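Local coordinates for beta-lactamase (Sphaerobacter thermophilus, PDB 4EWF), which probably hydrolyses beta-lactams to substituted beta-amino acids, as a member of the class A beta-lactamase family, at residues P57-V62 against D104-T109; L120-V125 against S145-G150; A173-R178 against A234-V239. All blocks are in the same frame, centred on the assembly; numbering follows the deposited sequence.

Contact 1: residues P57-V62 against D104-T109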
loop_
_atom_site.group_PDB
_atom_site.type_symbol
_atom_site.label_atom_id
_atom_site.label_comp_id
_atom_site.label_asym_id
_atom_site.label_seq_id
_atom_site.Cartn_x
_atom_site.Cartn_y
_atom_site.Cartn_z
ATOM N N PRO A 57 2.683 4.812 -5.120
ATOM C CA PRO A 57 2.900 5.741 -6.231
ATOM C C PRO A 57 4.379 6.074 -6.440
ATOM O O PRO A 57 4.750 6.393 -7.557
ATOM C CB PRO A 57 2.105 6.990 -5.815
ATOM C CG PRO A 57 1.895 6.855 -4.350
ATOM C CD PRO A 57 1.798 5.373 -4.083
ATOM N N LEU A 58 5.204 6.005 -5.396
ATOM C CA LEU A 58 6.649 6.208 -5.569
ATOM C C LEU A 58 7.223 5.133 -6.505
ATOM O O LEU A 58 7.974 5.429 -7.441
ATOM C CB LEU A 58 7.371 6.173 -4.209
ATOM C CG LEU A 58 8.910 6.115 -4.247
ATOM C CD1 LEU A 58 9.523 7.326 -4.948
ATOM C CD2 LEU A 58 9.475 5.961 -2.838
HETATM N N MSE A 59 6.867 3.877 -6.245
HETATM C CA MSE A 59 7.289 2.783 -7.113
HETATM C C MSE A 59 6.838 3.031 -8.556
HETATM O O MSE A 59 7.586 2.805 -9.503
HETATM C CB MSE A 59 6.714 1.457 -6.621
HETATM C CG MSE A 59 7.026 0.263 -7.530
HETATM SE SE MSE A 59 6.289 -1.390 -6.799
HETATM C CE MSE A 59 4.433 -0.950 -6.699
ATOM N N ILE A 60 5.604 3.497 -8.722
ATOM C CA ILE A 60 5.096 3.752 -10.059
ATOM C C ILE A 60 5.965 4.806 -10.750
ATOM O O ILE A 60 6.291 4.680 -11.934
ATOM C CB ILE A 60 3.603 4.165 -10.038
ATOM C CG1 ILE A 60 2.758 3.002 -9.506
ATOM C CG2 ILE A 60 3.145 4.558 -11.442
ATOM C CD1 ILE A 60 1.274 3.367 -9.159
ATOM N N ALA A 61 6.352 5.841 -10.010
ATOM C CA ALA A 61 7.187 6.891 -10.599
ATOM C C ALA A 61 8.507 6.300 -11.073
ATOM O O ALA A 61 9.014 6.658 -12.138
ATOM C CB ALA A 61 7.432 8.019 -9.608
ATOM N N VAL A 62 9.060 5.392 -10.275
ATOM C CA VAL A 62 10.300 4.721 -10.646
ATOM C C VAL A 62 10.160 3.925 -11.949
ATOM O O VAL A 62 10.952 4.096 -12.881
ATOM C CB VAL A 62 10.798 3.801 -9.512
ATOM C CG1 VAL A 62 11.967 2.966 -9.988
ATOM C CG2 VAL A 62 11.175 4.634 -8.291
ATOM N N ASP A 104 17.068 -3.504 -6.224
ATOM C CA ASP A 104 17.195 -3.776 -4.794
ATOM C C ASP A 104 16.406 -2.733 -3.987
ATOM O O ASP A 104 15.688 -3.069 -3.041
ATOM C CB ASP A 104 18.656 -3.690 -4.322
ATOM C CG ASP A 104 19.548 -4.805 -4.884
ATOM O OD1 ASP A 104 19.038 -5.859 -5.334
ATOM O OD2 ASP A 104 20.786 -4.608 -4.851
ATOM N N LEU A 105 16.568 -1.459 -4.342
ATOM C CA LEU A 105 15.903 -0.389 -3.592
ATOM C C LEU A 105 14.381 -0.489 -3.642
ATOM O O LEU A 105 13.703 -0.272 -2.627
ATOM C CB LEU A 105 16.364 0.989 -4.066
ATOM C CG LEU A 105 17.849 1.338 -3.912
ATOM C CD1 LEU A 105 18.046 2.814 -4.251
ATOM C CD2 LEU A 105 18.340 1.051 -2.512
ATOM N N VAL A 106 13.844 -0.789 -4.819
ATOM C CA VAL A 106 12.397 -0.958 -4.963
ATOM C C VAL A 106 11.948 -2.127 -4.098
ATOM O O VAL A 106 10.966 -2.026 -3.361
ATOM C CB VAL A 106 12.002 -1.206 -6.447
ATOM C CG1 VAL A 106 10.508 -1.517 -6.574
ATOM C CG2 VAL A 106 12.356 0.018 -7.274
ATOM N N TYR A 107 12.692 -3.228 -4.168
ATOM C CA TYR A 107 12.347 -4.417 -3.395
ATOM C C TYR A 107 12.323 -4.169 -1.882
ATOM O O TYR A 107 11.357 -4.538 -1.204
ATOM C CB TYR A 107 13.267 -5.612 -3.718
ATOM C CG TYR A 107 13.048 -6.714 -2.714
ATOM C CD1 TYR A 107 11.918 -7.527 -2.788
ATOM C CD2 TYR A 107 13.929 -6.907 -1.659
ATOM C CE1 TYR A 107 11.679 -8.504 -1.854
ATOM C CE2 TYR A 107 13.704 -7.887 -0.717
ATOM C CZ TYR A 107 12.577 -8.676 -0.817
ATOM O OH TYR A 107 12.345 -9.654 0.109
ATOM N N LEU A 108 13.375 -3.548 -1.353
ATOM C CA LEU A 108 13.432 -3.213 0.071
ATOM C C LEU A 108 12.336 -2.226 0.480
ATOM O O LEU A 108 11.724 -2.345 1.546
ATOM C CB LEU A 108 14.819 -2.666 0.448
ATOM C CG LEU A 108 15.957 -3.672 0.273
ATOM C CD1 LEU A 108 17.288 -2.974 0.452
ATOM C CD2 LEU A 108 15.818 -4.834 1.252
ATOM N N THR A 109 12.078 -1.259 -0.389
ATOM C CA THR A 109 11.011 -0.285 -0.167
ATOM C C THR A 109 9.628 -0.961 0.029
ATOM O O THR A 109 8.894 -0.647 0.969
ATOM C CB THR A 109 10.959 0.744 -1.326
ATOM O OG1 THR A 109 12.119 1.591 -1.268
ATOM C CG2 THR A 109 9.704 1.624 -1.230
#
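Val106 reaches across from one helix and meets Met59 and Val62 on the other, one methyl for each. Its CG1 sits 4.0 Å from CG of Met59, the selenomethionine. Its CG2 stands equally far, 4.0 Å, from CG1 of Val62. The fork at CB does the sorting: Val106 CG1 lies anti to the backbone N (chi1 174°), while CG2 takes the place beside that N. Val62 has the same rotamer, and the two valines lie side by side, antiparallel. Met59, by contrast, approaches Val106 almost perpendicularly and touches with CG, close to the root of its chain. The chain runs straight as far as SE and then bends at chi3 (59°), carrying its end away from Val106; the side chain also packs on Met188 and Met191 of helix 182-192.

The contact is buried in the all-helical part of the class A beta-lactamase fold, although helix 102-111 has a partly exposed outer side (Asp104, Tyr107, Leu108). Helix 55-67 begins at the lysine of a probable SxxK motif and has helix 127-136 on a further side. The backbones come closest at Met59 and Val106, whose CA atoms are 6.7 Å apart. One turn on from Val106, Thr109 turns its hydroxyl back into its own helix, OG1 donating to Leu105 O at 2.8 Å. That carbonyl also accepts from Thr109 N, the two donors arriving on opposite faces of its plane.

Contact 2: residues L120-V125 against S145-G150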
loop_
_atom_site.group_PDB
_atom_site.type_symbol
_atom_site.label_atom_id
_atom_site.label_comp_id
_atom_site.label_asym_id
_atom_site.label_seq_id
_atom_site.Cartn_x
_atom_site.Cartn_y
_atom_site.Cartn_z
ATOM N N LEU A 120 16.107 7.224 -0.793
ATOM C CA LEU A 120 17.019 7.158 -1.931
ATOM C C LEU A 120 16.262 7.229 -3.274
ATOM O O LEU A 120 16.689 7.929 -4.197
ATOM C CB LEU A 120 17.879 5.893 -1.850
ATOM C CG LEU A 120 19.006 5.906 -0.801
ATOM C CD1 LEU A 120 19.629 4.509 -0.668
ATOM C CD2 LEU A 120 20.086 6.943 -1.159
ATOM N N LEU A 121 15.147 6.502 -3.378
ATOM C CA LEU A 121 14.292 6.551 -4.567
ATOM C C LEU A 121 13.643 7.933 -4.745
ATOM O O LEU A 121 13.486 8.419 -5.861
ATOM C CB LEU A 121 13.205 5.475 -4.483
ATOM C CG LEU A 121 13.692 4.022 -4.490
ATOM C CD1 LEU A 121 12.515 3.063 -4.311
ATOM C CD2 LEU A 121 14.426 3.721 -5.777
ATOM N N ILE A 122 13.239 8.546 -3.634
ATOM C CA ILE A 122 12.696 9.901 -3.675
ATOM C C ILE A 122 13.747 10.873 -4.207
ATOM O O ILE A 122 13.440 11.751 -5.024
ATOM C CB ILE A 122 12.192 10.345 -2.299
ATOM C CG1 ILE A 122 10.989 9.492 -1.889
ATOM C CG2 ILE A 122 11.824 11.831 -2.306
ATOM C CD1 ILE A 122 10.393 9.905 -0.562
ATOM N N ASP A 123 14.995 10.701 -3.788
ATOM C CA ASP A 123 16.072 11.549 -4.314
ATOM C C ASP A 123 16.300 11.325 -5.812
ATOM O O ASP A 123 16.662 12.246 -6.544
ATOM C CB ASP A 123 17.390 11.286 -3.587
ATOM C CG ASP A 123 17.448 11.943 -2.212
ATOM O OD1 ASP A 123 16.629 12.855 -1.938
ATOM O OD2 ASP A 123 18.328 11.548 -1.411
ATOM N N LEU A 124 16.131 10.094 -6.269
ATOM C CA LEU A 124 16.447 9.787 -7.660
ATOM C C LEU A 124 15.383 10.354 -8.599
ATOM O O LEU A 124 15.689 10.929 -9.628
ATOM C CB LEU A 124 16.523 8.281 -7.854
ATOM C CG LEU A 124 17.765 7.591 -7.308
ATOM C CD1 LEU A 124 17.597 6.106 -7.485
ATOM C CD2 LEU A 124 19.013 8.098 -8.029
ATOM N N VAL A 125 14.127 10.182 -8.221
ATOM C CA VAL A 125 13.020 10.519 -9.097
ATOM C C VAL A 125 12.438 11.905 -8.767
ATOM O O VAL A 125 11.924 12.604 -9.645
ATOM C CB VAL A 125 11.963 9.402 -9.045
ATOM C CG1 VAL A 125 10.886 9.698 -7.985
ATOM C CG2 VAL A 125 11.367 9.182 -10.396
ATOM N N SER A 145 4.883 14.583 0.123
ATOM C CA SER A 145 5.494 15.882 0.361
ATOM C C SER A 145 6.578 15.779 1.425
ATOM O O SER A 145 7.291 16.738 1.682
ATOM C CB SER A 145 4.427 16.906 0.779
ATOM O OG SER A 145 3.481 17.104 -0.273
ATOM N N ARG A 146 6.717 14.596 2.023
ATOM C CA ARG A 146 7.601 14.395 3.179
ATOM C C ARG A 146 8.357 13.059 3.084
ATOM O O ARG A 146 7.731 12.004 2.915
ATOM C CB ARG A 146 6.753 14.454 4.460
ATOM C CG ARG A 146 7.445 14.113 5.782
ATOM C CD ARG A 146 6.420 14.191 6.925
ATOM N NE ARG A 146 6.780 13.415 8.113
ATOM C CZ ARG A 146 7.352 13.932 9.192
ATOM N NH1 ARG A 146 7.640 15.227 9.231
ATOM N NH2 ARG A 146 7.639 13.156 10.230
ATOM N N LYS A 147 9.691 13.099 3.184
ATOM C CA LYS A 147 10.495 11.876 3.182
ATOM C C LYS A 147 10.141 11.042 4.401
ATOM O O LYS A 147 9.467 11.520 5.325
ATOM C CB LYS A 147 11.995 12.212 3.232
ATOM C CG LYS A 147 12.625 12.548 1.877
ATOM C CD LYS A 147 14.137 12.707 2.016
ATOM C CE LYS A 147 14.850 12.787 0.673
ATOM N NZ LYS A 147 16.294 13.181 0.859
HETATM N N MSE A 148 10.601 9.798 4.411
HETATM C CA MSE A 148 10.285 8.896 5.508
HETATM C C MSE A 148 11.127 9.236 6.730
HETATM O O MSE A 148 12.340 9.411 6.616
HETATM C CB MSE A 148 10.515 7.442 5.090
HETATM C CG MSE A 148 9.739 7.048 3.872
HETATM SE SE MSE A 148 7.792 7.217 4.084
HETATM C CE MSE A 148 7.498 8.568 2.729
ATOM N N LYS A 149 10.472 9.351 7.886
ATOM C CA LYS A 149 11.168 9.628 9.147
ATOM C C LYS A 149 10.815 8.640 10.263
ATOM O O LYS A 149 11.400 8.687 11.335
ATOM C CB LYS A 149 10.890 11.062 9.607
ATOM C CG LYS A 149 11.414 12.112 8.647
ATOM C CD LYS A 149 10.703 13.440 8.822
ATOM C CE LYS A 149 10.994 14.373 7.648
ATOM N NZ LYS A 149 12.450 14.664 7.496
ATOM N N GLY A 150 9.851 7.760 10.006
ATOM C CA GLY A 150 9.391 6.813 11.010
ATOM C C GLY A 150 8.413 7.373 12.042
ATOM O O GLY A 150 8.101 6.715 13.034
#
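Lys147 stretches from its loop to Asp123 at the surface and, nearer its root, rests on Ile122, and these three residues make nearly all of the contact. The ammonium NZ donates to Asp123 OD1 at 2.8 Å, a hydrogen bond within a salt bridge. It comes to the syn side of OD1, lifted 21° out of the carboxylate plane. OD2 is farther from NZ, at 3.5 Å, which makes this an uneven grip on one oxygen. The lysine chain is extended beyond CG and runs roughly square to the aspartate side chain, with its last carbon, CE, 3.2 Å from the same OD1.

Below this polar end the contact is apolar. Ile122 points at the loop, and its long branch, straight through chi2 (-178°), brings CD1 up to the foot of the lysine. There CD1 lies 4.2 Å from Lys147 CG and as close to its CA, so Ile122 packs on the backbone as well as on the start of the side chain. The salt bridge lies at the exposed rim, with buried Ile122 beneath it.

The loop fills the stretch that in class A enzymes probably corresponds to the omega loop. Arg146 O next door accepts from Asn160 ND2, and Met148 N donates to Asn119 OD1, one turn before Ile122 in helix 115-125. That helix in turn lies between the loop and helix 102-111, where Leu121 packs on Leu102 and Leu105, while Ile122 also reaches Leu58 of helix 55-67.

Contact 3: residues A173-R178 against A234-V239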
loop_
_atom_site.group_PDB
_atom_site.type_symbol
_atom_site.label_atom_id
_atom_site.label_comp_id
_atom_site.label_asym_id
_atom_site.label_seq_id
_atom_site.Cartn_x
_atom_site.Cartn_y
_atom_site.Cartn_z
ATOM N N ALA A 173 -5.271 0.772 -11.243
ATOM C CA ALA A 173 -4.432 1.163 -12.365
ATOM C C ALA A 173 -3.360 0.097 -12.626
ATOM O O ALA A 173 -3.076 -0.229 -13.776
ATOM C CB ALA A 173 -3.794 2.538 -12.116
ATOM N N LEU A 174 -2.772 -0.445 -11.562
ATOM C CA LEU A 174 -1.769 -1.498 -11.734
ATOM C C LEU A 174 -2.400 -2.735 -12.365
ATOM O O LEU A 174 -1.856 -3.303 -13.305
ATOM C CB LEU A 174 -1.112 -1.868 -10.401
ATOM C CG LEU A 174 -0.179 -0.815 -9.786
ATOM C CD1 LEU A 174 0.205 -1.189 -8.360
ATOM C CD2 LEU A 174 1.078 -0.637 -10.635
ATOM N N LEU A 175 -3.551 -3.151 -11.837
ATOM C CA LEU A 175 -4.229 -4.354 -12.327
ATOM C C LEU A 175 -4.682 -4.240 -13.788
ATOM O O LEU A 175 -4.815 -5.244 -14.482
ATOM C CB LEU A 175 -5.439 -4.674 -11.438
ATOM C CG LEU A 175 -5.093 -5.101 -10.008
ATOM C CD1 LEU A 175 -6.336 -5.138 -9.144
ATOM C CD2 LEU A 175 -4.429 -6.468 -10.027
ATOM N N GLU A 176 -4.930 -3.018 -14.247
ATOM C CA GLU A 176 -5.455 -2.810 -15.588
ATOM C C GLU A 176 -4.370 -2.417 -16.584
ATOM O O GLU A 176 -4.660 -2.179 -17.750
ATOM C CB GLU A 176 -6.567 -1.752 -15.561
ATOM C CG GLU A 176 -7.774 -2.154 -14.708
ATOM C CD GLU A 176 -8.747 -0.997 -14.447
ATOM O OE1 GLU A 176 -9.657 -1.162 -13.606
ATOM O OE2 GLU A 176 -8.605 0.072 -15.077
ATOM N N GLY A 177 -3.120 -2.344 -16.125
ATOM C CA GLY A 177 -2.016 -1.993 -17.004
ATOM C C GLY A 177 -2.033 -0.532 -17.425
ATOM O O GLY A 177 -1.475 -0.168 -18.462
ATOM N N ARG A 178 -2.662 0.307 -16.605
ATOM C CA ARG A 178 -2.773 1.734 -16.877
ATOM C C ARG A 178 -1.750 2.583 -16.122
ATOM O O ARG A 178 -1.504 3.733 -16.504
ATOM C CB ARG A 178 -4.182 2.236 -16.537
ATOM C CG ARG A 178 -5.217 2.009 -17.628
ATOM C CD ARG A 178 -6.524 2.729 -17.299
ATOM N NE ARG A 178 -7.122 2.235 -16.059
ATOM C CZ ARG A 178 -7.049 2.851 -14.881
ATOM N NH1 ARG A 178 -6.410 4.013 -14.765
ATOM N NH2 ARG A 178 -7.627 2.307 -13.815
ATOM N N ALA A 234 -11.501 -16.972 -9.716
ATOM C CA ALA A 234 -12.833 -16.388 -9.836
ATOM C C ALA A 234 -12.830 -14.859 -10.020
ATOM O O ALA A 234 -13.866 -14.274 -10.352
ATOM C CB ALA A 234 -13.667 -16.760 -8.624
ATOM N N GLY A 235 -11.680 -14.214 -9.795
ATOM C CA GLY A 235 -11.570 -12.770 -9.967
ATOM C C GLY A 235 -10.697 -12.088 -8.923
ATOM O O GLY A 235 -10.104 -12.752 -8.066
ATOM N N THR A 236 -10.620 -10.759 -8.986
ATOM C CA THR A 236 -9.724 -10.003 -8.108
ATOM C C THR A 236 -10.461 -9.004 -7.223
ATOM O O THR A 236 -11.313 -8.255 -7.694
ATOM C CB THR A 236 -8.648 -9.246 -8.919
ATOM O OG1 THR A 236 -7.818 -10.192 -9.597
ATOM C CG2 THR A 236 -7.774 -8.393 -7.997
ATOM N N LEU A 237 -10.113 -9.002 -5.941
ATOM C CA LEU A 237 -10.651 -8.058 -4.986
ATOM C C LEU A 237 -9.649 -6.918 -4.749
ATOM O O LEU A 237 -8.484 -7.170 -4.434
ATOM C CB LEU A 237 -10.908 -8.777 -3.659
ATOM C CG LEU A 237 -11.592 -7.933 -2.589
ATOM C CD1 LEU A 237 -13.064 -7.795 -2.955
ATOM C CD2 LEU A 237 -11.439 -8.572 -1.224
ATOM N N VAL A 238 -10.086 -5.670 -4.887
ATOM C CA VAL A 238 -9.204 -4.550 -4.524
ATOM C C VAL A 238 -9.547 -4.061 -3.123
ATOM O O VAL A 238 -10.707 -3.828 -2.817
ATOM C CB VAL A 238 -9.314 -3.380 -5.523
ATOM C CG1 VAL A 238 -8.501 -2.189 -5.051
ATOM C CG2 VAL A 238 -8.869 -3.829 -6.921
ATOM N N VAL A 239 -8.529 -3.899 -2.280
ATOM C CA VAL A 239 -8.740 -3.538 -0.886
ATOM C C VAL A 239 -7.842 -2.381 -0.432
ATOM O O VAL A 239 -6.624 -2.493 -0.430
ATOM C CB VAL A 239 -8.489 -4.752 0.036
ATOM C CG1 VAL A 239 -8.625 -4.344 1.520
ATOM C CG2 VAL A 239 -9.438 -5.888 -0.335
#
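A Schellman motif closes helix 164-175 just where Leu175 lies against Thr236 and Val238 on the five-stranded antiparallel sheet of the beta-lactamase alpha/beta/alpha sandwich. A single methyl does the work. Leu175 CD1 is 3.6 Å from Val238 CG2 and 3.7 Å from Thr236 CG2, so it sits against two neighbouring side chains on one face of the strand. The leucine and the threonine meet end-on, whereas the leucine and the valine lie alongside one another, pointing opposite ways.

The threonine's rotamer decides which of its branches meets the leucine. With chi1 at -64°, CG2 stands anti to the backbone N and faces the helix; OG1, on the branch beside that N, hydrogen-bonds with Thr231 OG1 on the adjoining strand 223-232. Leu237, between the two contact residues, points to the other face of the sheet and packs on Ala263 and Leu264 of helix 249-266. Strand 235-244 is thus sandwiched between helices, and it is hydrogen-bonded to strand 27-33 through Val238. On the helix side, Leu175 also leans on Leu189 of helix 182-192.

The helix end itself is tied by two backbone bonds, Arg178 N to Ala173 O at 2.9 Å and Gly177 N to Leu174 O at 3.2 Å, with Gly177 at positive phi. Just outside the contact, Arg178 forms a side-on salt bridge with Glu176: NE and NH2 both donate to OE2, at 2.8 and 2.7 Å, NE arriving nearly along the C-O axis and NH2 from above the carboxylate plane, and OE2 lies in the guanidinium plane.

Contacts 1 and 2 are neighbours, their centres 11 Å apart; they touch through packing between helices 102-111 and 115-125, which are consecutive in the chain. Leu121 CD1 lies 3.4 Å from Thr109 OG1. Contact 3 lies on the sheet side, its centre 19 Å from that of contact 1, and the two meet where Ile60 CG1 lies 4.2 Å from Leu174 CD2. Contacts 2 and 3 fall on opposite sides of the chain's centre, with nearest atoms about 14 Å apart. Met59 of contact 1 and Ile122 of contact 2 approach, but do not reach, residues of the probable active-site set Ser52, Lys55, Ser113 and Lys216, and Met148 packs on Lys55.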